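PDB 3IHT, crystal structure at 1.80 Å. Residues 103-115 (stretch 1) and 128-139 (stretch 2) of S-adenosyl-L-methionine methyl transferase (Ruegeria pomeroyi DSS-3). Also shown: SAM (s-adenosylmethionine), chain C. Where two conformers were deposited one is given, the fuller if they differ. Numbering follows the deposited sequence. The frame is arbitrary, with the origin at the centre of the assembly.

Stretch 1, residues 103-115: FGATASLVHADLG
Stretch 2 (128-139) LISPLIEPHLAQ

Stretch 1 leaves a helix at Phe-103, passes through a loop, and runs on as a strand that passes through Val-110 to Ala-112. Stretch 2 opens in a helix that begins earlier in the chain and is kinked where the N atoms of Pro-131 and Leu-132 have no bond to the turn before. A 3-10 turn, 134-136, and a short strand that includes Leu-137 and Ala-138 follow. The two stretches bury 493 Å² between them. Val-110, Ala-105 and Leu-137 cover the most surface.

The backbones meet in one parallel beta bridge, Ala-107 with Leu-137, with Ala-107 CA and Leu-137 CA 4.8 Å apart and side chains diverging. Two hydrogen bonds make it. Ala-107 N donates to His-136 O at 2.9 Å (151°). Ala-138 N donates to Ala-107 O at 2.9 Å (165°). Ala-107 (-71/138), Leu-137 (-79/129) and Ala-138 (-66/160) are all extended. The chain turns a corner at Ser-108 (-90/-29).

Ala-105 (-84/63) lies beside the 3-10 turn. Ala-105 CA is 4.3 Å from His-136 CA. Ala-105 CB points sideways and sits 3.2 Å from Pro-135 O, so the small methyl fits closely against the backbone. CA-H...O contacts add to the fit: Ala-105 CA to His-136 O at 3.5 Å, and Ala-138 CA to Ala-105 O at 3.3 Å. Gly-104 (64/-163) follows the helix with positive phi, which favours glycine. Thr-106 points away; in its p rotamer, Thr-106 OG1 donates to Phe-103 O at 2.9 Å. Water 1 O donates to Gly-104 O at 2.8 Å and also hydrogen-bonds His-136 ND1 at 2.8 Å. His-136 is buried, chi1 m (-71°), chi2 -95°; its carbonyl takes the Ala-107 bond while its ring ND1 meets the water.

Val-110 (-121/122, chi1 t) is buried and points toward stretch 2. Its two methyls reach different residues: Val-110 CG1 is 3.9 Å from Ile-133 CG2, and Val-110 CG2 is 3.7 Å from Leu-137 CD2. The branched side chain thus touches both Ile-133 and Leu-137. Leu-137 (chi1 m, chi2 t) starts with CB pointing away, but its end comes nearer and so reaches Val-110. Ile-133 (-83/-42, chi1 m, chi2 t) points toward stretch 1. Ile-133 N donates to Ile-129 O at 3.0 Å within stretch 2.

Farther along, Leu-114 (-97/-5, chi1 m, chi2 t) has its CA-to-CB bond pointing toward stretch 2. Leu-114 CD1 packs 3.4 Å from Ile-129 CD1 in the conformer given (-84/-16, chi1 p, chi2 t). Leu-114 CD2 lies 3.7 Å from SAM N9, so this leucine touches both Ile-129 and ligand. Asp-113 (-138/68, chi1 t) is out of reach of stretch 2; Asp-113 OD2 accepts a 2.8 Å hydrogen bond from SAM N.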

# COMPACT_ATOMS: atom_id res chain seq x y z
N PHE A 103 -16.64 5.61 -27.69
CA PHE A 103 -15.66 6.70 -27.73
C PHE A 103 -14.56 6.56 -28.78
O PHE A 103 -13.84 7.52 -29.03
CB PHE A 103 -14.95 6.88 -26.37
CG PHE A 103 -15.83 7.38 -25.25
CD1 PHE A 103 -16.92 8.24 -25.49
CD2 PHE A 103 -15.54 7.04 -23.95
CE1 PHE A 103 -17.71 8.69 -24.42
CE2 PHE A 103 -16.32 7.49 -22.88
CZ PHE A 103 -17.40 8.31 -23.12
N GLY A 104 -14.40 5.38 -29.36
CA GLY A 104 -13.33 5.11 -30.32
C GLY A 104 -11.92 5.21 -29.77
O GLY A 104 -11.69 5.18 -28.55
N ALA A 105 -10.95 5.32 -30.67
CA ALA A 105 -9.53 5.33 -30.31
C ALA A 105 -9.07 6.72 -29.89
O ALA A 105 -8.19 7.30 -30.53
CB ALA A 105 -8.69 4.83 -31.48
N THR A 106 -9.64 7.23 -28.81
CA THR A 106 -9.42 8.60 -28.39
C THR A 106 -8.79 8.77 -27.03
O THR A 106 -8.57 9.90 -26.60
CB THR A 106 -10.74 9.36 -28.40
OG1 THR A 106 -11.67 8.69 -27.56
CG2 THR A 106 -11.26 9.51 -29.88
N ALA A 107 -8.46 7.68 -26.33
CA ALA A 107 -7.90 7.83 -24.99
C ALA A 107 -6.48 8.39 -25.07
O ALA A 107 -5.66 7.94 -25.90
CB ALA A 107 -7.88 6.48 -24.22
N SER A 108 -6.16 9.32 -24.18
CA SER A 108 -4.81 9.90 -24.14
C SER A 108 -3.90 9.11 -23.23
O SER A 108 -2.67 9.11 -23.40
CB SER A 108 -4.87 11.37 -23.68
OG SER A 108 -5.46 11.50 -22.39
N LEU A 109 -4.48 8.48 -22.21
CA LEU A 109 -3.70 7.80 -21.18
C LEU A 109 -4.58 6.71 -20.59
O LEU A 109 -5.71 6.99 -20.16
CB LEU A 109 -3.27 8.79 -20.08
CG LEU A 109 -2.60 8.27 -18.82
CD1 LEU A 109 -1.34 7.42 -19.13
CD2 LEU A 109 -2.26 9.41 -17.87
N VAL A 110 -4.08 5.49 -20.56
CA VAL A 110 -4.77 4.35 -19.94
C VAL A 110 -3.86 3.82 -18.85
O VAL A 110 -2.68 3.50 -19.11
CB VAL A 110 -5.16 3.23 -20.97
CG1 VAL A 110 -5.83 2.01 -20.28
CG2 VAL A 110 -6.04 3.82 -22.10
N HIS A 111 -4.38 3.80 -17.62
CA HIS A 111 -3.66 3.31 -16.45
C HIS A 111 -4.32 2.06 -15.92
O HIS A 111 -5.54 2.07 -15.68
CB HIS A 111 -3.61 4.35 -15.32
CG HIS A 111 -2.99 3.81 -14.07
ND1 HIS A 111 -3.63 3.82 -12.84
CD2 HIS A 111 -1.79 3.22 -13.87
CE1 HIS A 111 -2.85 3.23 -11.95
NE2 HIS A 111 -1.74 2.83 -12.55
N ALA A 112 -3.55 0.98 -15.76
CA ALA A 112 -4.06 -0.26 -15.19
C ALA A 112 -3.29 -0.67 -13.96
O ALA A 112 -2.05 -0.77 -13.98
CB ALA A 112 -4.07 -1.39 -16.26
N ASP A 113 -4.03 -0.94 -12.88
CA ASP A 113 -3.49 -1.54 -11.67
C ASP A 113 -4.55 -2.58 -11.22
O ASP A 113 -5.29 -2.37 -10.27
CB ASP A 113 -3.27 -0.44 -10.60
CG ASP A 113 -2.63 -0.96 -9.32
OD1 ASP A 113 -1.82 -1.94 -9.38
OD2 ASP A 113 -2.96 -0.38 -8.22
N LEU A 114 -4.67 -3.63 -12.02
CA LEU A 114 -5.74 -4.61 -11.91
C LEU A 114 -5.34 -5.86 -11.12
O LEU A 114 -6.20 -6.73 -10.85
CB LEU A 114 -6.21 -5.01 -13.32
CG LEU A 114 -6.90 -3.89 -14.11
CD1 LEU A 114 -6.67 -4.05 -15.66
CD2 LEU A 114 -8.38 -3.85 -13.74
N GLY A 115 -4.07 -5.94 -10.73
CA GLY A 115 -3.56 -7.13 -10.08
C GLY A 115 -4.09 -7.39 -8.69
O GLY A 115 -4.40 -6.44 -7.94
N LEU A 128 -4.32 -11.52 -21.47
CA LEU A 128 -5.68 -11.49 -22.02
C LEU A 128 -6.17 -10.07 -22.35
O LEU A 128 -6.80 -9.85 -23.42
CB LEU A 128 -6.62 -12.17 -21.02
CG LEU A 128 -8.08 -12.33 -21.44
CD1 LEU A 128 -8.68 -13.50 -20.64
CD2 LEU A 128 -8.84 -10.99 -21.20
N ILE A 129 -5.91 -9.11 -21.46
CA ILE A 129 -6.50 -7.78 -21.63
C ILE A 129 -5.73 -6.87 -22.57
O ILE A 129 -6.27 -5.86 -23.04
CB ILE A 129 -6.73 -7.02 -20.30
CG1 ILE A 129 -5.42 -6.70 -19.57
CG2 ILE A 129 -7.70 -7.80 -19.42
CD1 ILE A 129 -5.64 -5.92 -18.31
N SER A 130 -4.49 -7.21 -22.88
CA SER A 130 -3.67 -6.35 -23.73
C SER A 130 -4.35 -6.00 -25.09
O SER A 130 -4.44 -4.82 -25.45
CB SER A 130 -2.27 -6.94 -23.90
OG SER A 130 -1.48 -6.82 -22.72
N PRO A 131 -4.85 -7.01 -25.83
CA PRO A 131 -5.49 -6.65 -27.11
C PRO A 131 -6.83 -5.93 -26.92
O PRO A 131 -7.32 -5.31 -27.88
CB PRO A 131 -5.69 -8.00 -27.81
CG PRO A 131 -5.67 -9.03 -26.66
CD PRO A 131 -4.68 -8.46 -25.68
N LEU A 132 -7.41 -5.99 -25.73
CA LEU A 132 -8.63 -5.24 -25.46
C LEU A 132 -8.33 -3.77 -25.17
O LEU A 132 -9.17 -2.92 -25.44
CB LEU A 132 -9.43 -5.83 -24.30
CG LEU A 132 -9.88 -7.29 -24.44
CD1 LEU A 132 -10.72 -7.70 -23.19
CD2 LEU A 132 -10.64 -7.52 -25.72
N ILE A 133 -7.17 -3.48 -24.61
CA ILE A 133 -6.78 -2.12 -24.30
C ILE A 133 -6.19 -1.37 -25.50
O ILE A 133 -6.50 -0.17 -25.69
CB ILE A 133 -5.78 -2.08 -23.15
CG1 ILE A 133 -6.44 -2.53 -21.86
CG2 ILE A 133 -5.08 -0.69 -23.04
CD1 ILE A 133 -5.49 -2.85 -20.68
N GLU A 134 -5.35 -2.04 -26.26
CA GLU A 134 -4.56 -1.41 -27.35
C GLU A 134 -5.38 -0.51 -28.31
O GLU A 134 -4.95 0.62 -28.56
CB GLU A 134 -3.74 -2.45 -28.13
CG GLU A 134 -2.80 -1.84 -29.12
CD GLU A 134 -1.63 -2.77 -29.49
OE1 GLU A 134 -1.64 -3.97 -29.11
OE2 GLU A 134 -0.70 -2.29 -30.17
N PRO A 135 -6.56 -0.96 -28.78
CA PRO A 135 -7.32 -0.14 -29.73
C PRO A 135 -7.86 1.20 -29.19
O PRO A 135 -8.33 2.03 -29.99
CB PRO A 135 -8.50 -1.04 -30.16
CG PRO A 135 -8.15 -2.41 -29.69
CD PRO A 135 -7.22 -2.26 -28.52
N HIS A 136 -7.78 1.42 -27.88
CA HIS A 136 -8.34 2.61 -27.26
C HIS A 136 -7.47 3.85 -27.35
O HIS A 136 -7.98 4.96 -27.17
CB HIS A 136 -8.69 2.34 -25.81
CG HIS A 136 -9.87 1.43 -25.64
ND1 HIS A 136 -11.15 1.90 -25.44
CD2 HIS A 136 -9.98 0.08 -25.72
CE1 HIS A 136 -11.98 0.88 -25.36
NE2 HIS A 136 -11.29 -0.24 -25.53
N LEU A 137 -6.17 3.67 -27.57
CA LEU A 137 -5.21 4.75 -27.51
C LEU A 137 -5.20 5.62 -28.79
O LEU A 137 -5.13 5.10 -29.92
CB LEU A 137 -3.82 4.24 -27.24
CG LEU A 137 -3.42 3.80 -25.84
CD1 LEU A 137 -1.93 3.52 -25.88
CD2 LEU A 137 -3.73 4.85 -24.80
N ALA A 138 -5.32 6.93 -28.58
CA ALA A 138 -5.03 7.90 -29.64
C ALA A 138 -3.55 7.88 -30.00
O ALA A 138 -2.71 7.42 -29.23
CB ALA A 138 -5.45 9.31 -29.19
N GLN A 139 -3.23 8.39 -31.18
CA GLN A 139 -1.83 8.60 -31.52
C GLN A 139 -1.19 9.51 -30.49
O GLN A 139 -1.76 10.56 -30.12
CB GLN A 139 -1.70 9.19 -32.93
CG GLN A 139 -2.11 8.26 -34.02
CD GLN A 139 -1.96 8.86 -35.42
OE1 GLN A 139 -0.94 9.46 -35.76
NE2 GLN A 139 -2.99 8.68 -36.25
N SAM C . -4.97 1.52 -8.26
CA SAM C . -5.89 1.39 -7.08
C SAM C . -5.50 2.37 -5.95
O SAM C . -6.10 2.39 -4.85
OXT SAM C . -4.48 3.08 -6.10
CB SAM C . -6.01 -0.06 -6.58
CG SAM C . -6.76 -1.02 -7.53
SD SAM C . -6.98 -2.72 -6.84
CE SAM C . -5.23 -3.22 -6.80
C5' SAM C . -7.61 -3.57 -8.35
C4' SAM C . -9.02 -3.20 -8.78
O4' SAM C . -9.25 -3.73 -10.10
C3' SAM C . -10.13 -3.78 -7.88
O3' SAM C . -11.02 -2.77 -7.41
C2' SAM C . -10.83 -4.82 -8.74
O2' SAM C . -12.22 -5.07 -8.49
C1' SAM C . -10.57 -4.26 -10.14
N9 SAM C . -10.70 -5.30 -11.19
C8 SAM C . -9.92 -6.44 -11.33
N7 SAM C . -10.33 -7.12 -12.43
C5 SAM C . -11.36 -6.44 -13.00
C6 SAM C . -12.13 -6.69 -14.14
N6 SAM C . -11.95 -7.80 -14.89
N1 SAM C . -13.09 -5.75 -14.47
C2 SAM C . -13.33 -4.62 -13.72
N3 SAM C . -12.57 -4.39 -12.57
C4 SAM C . -11.60 -5.28 -12.24
O HOH W 1 -12.48 4.28 -25.98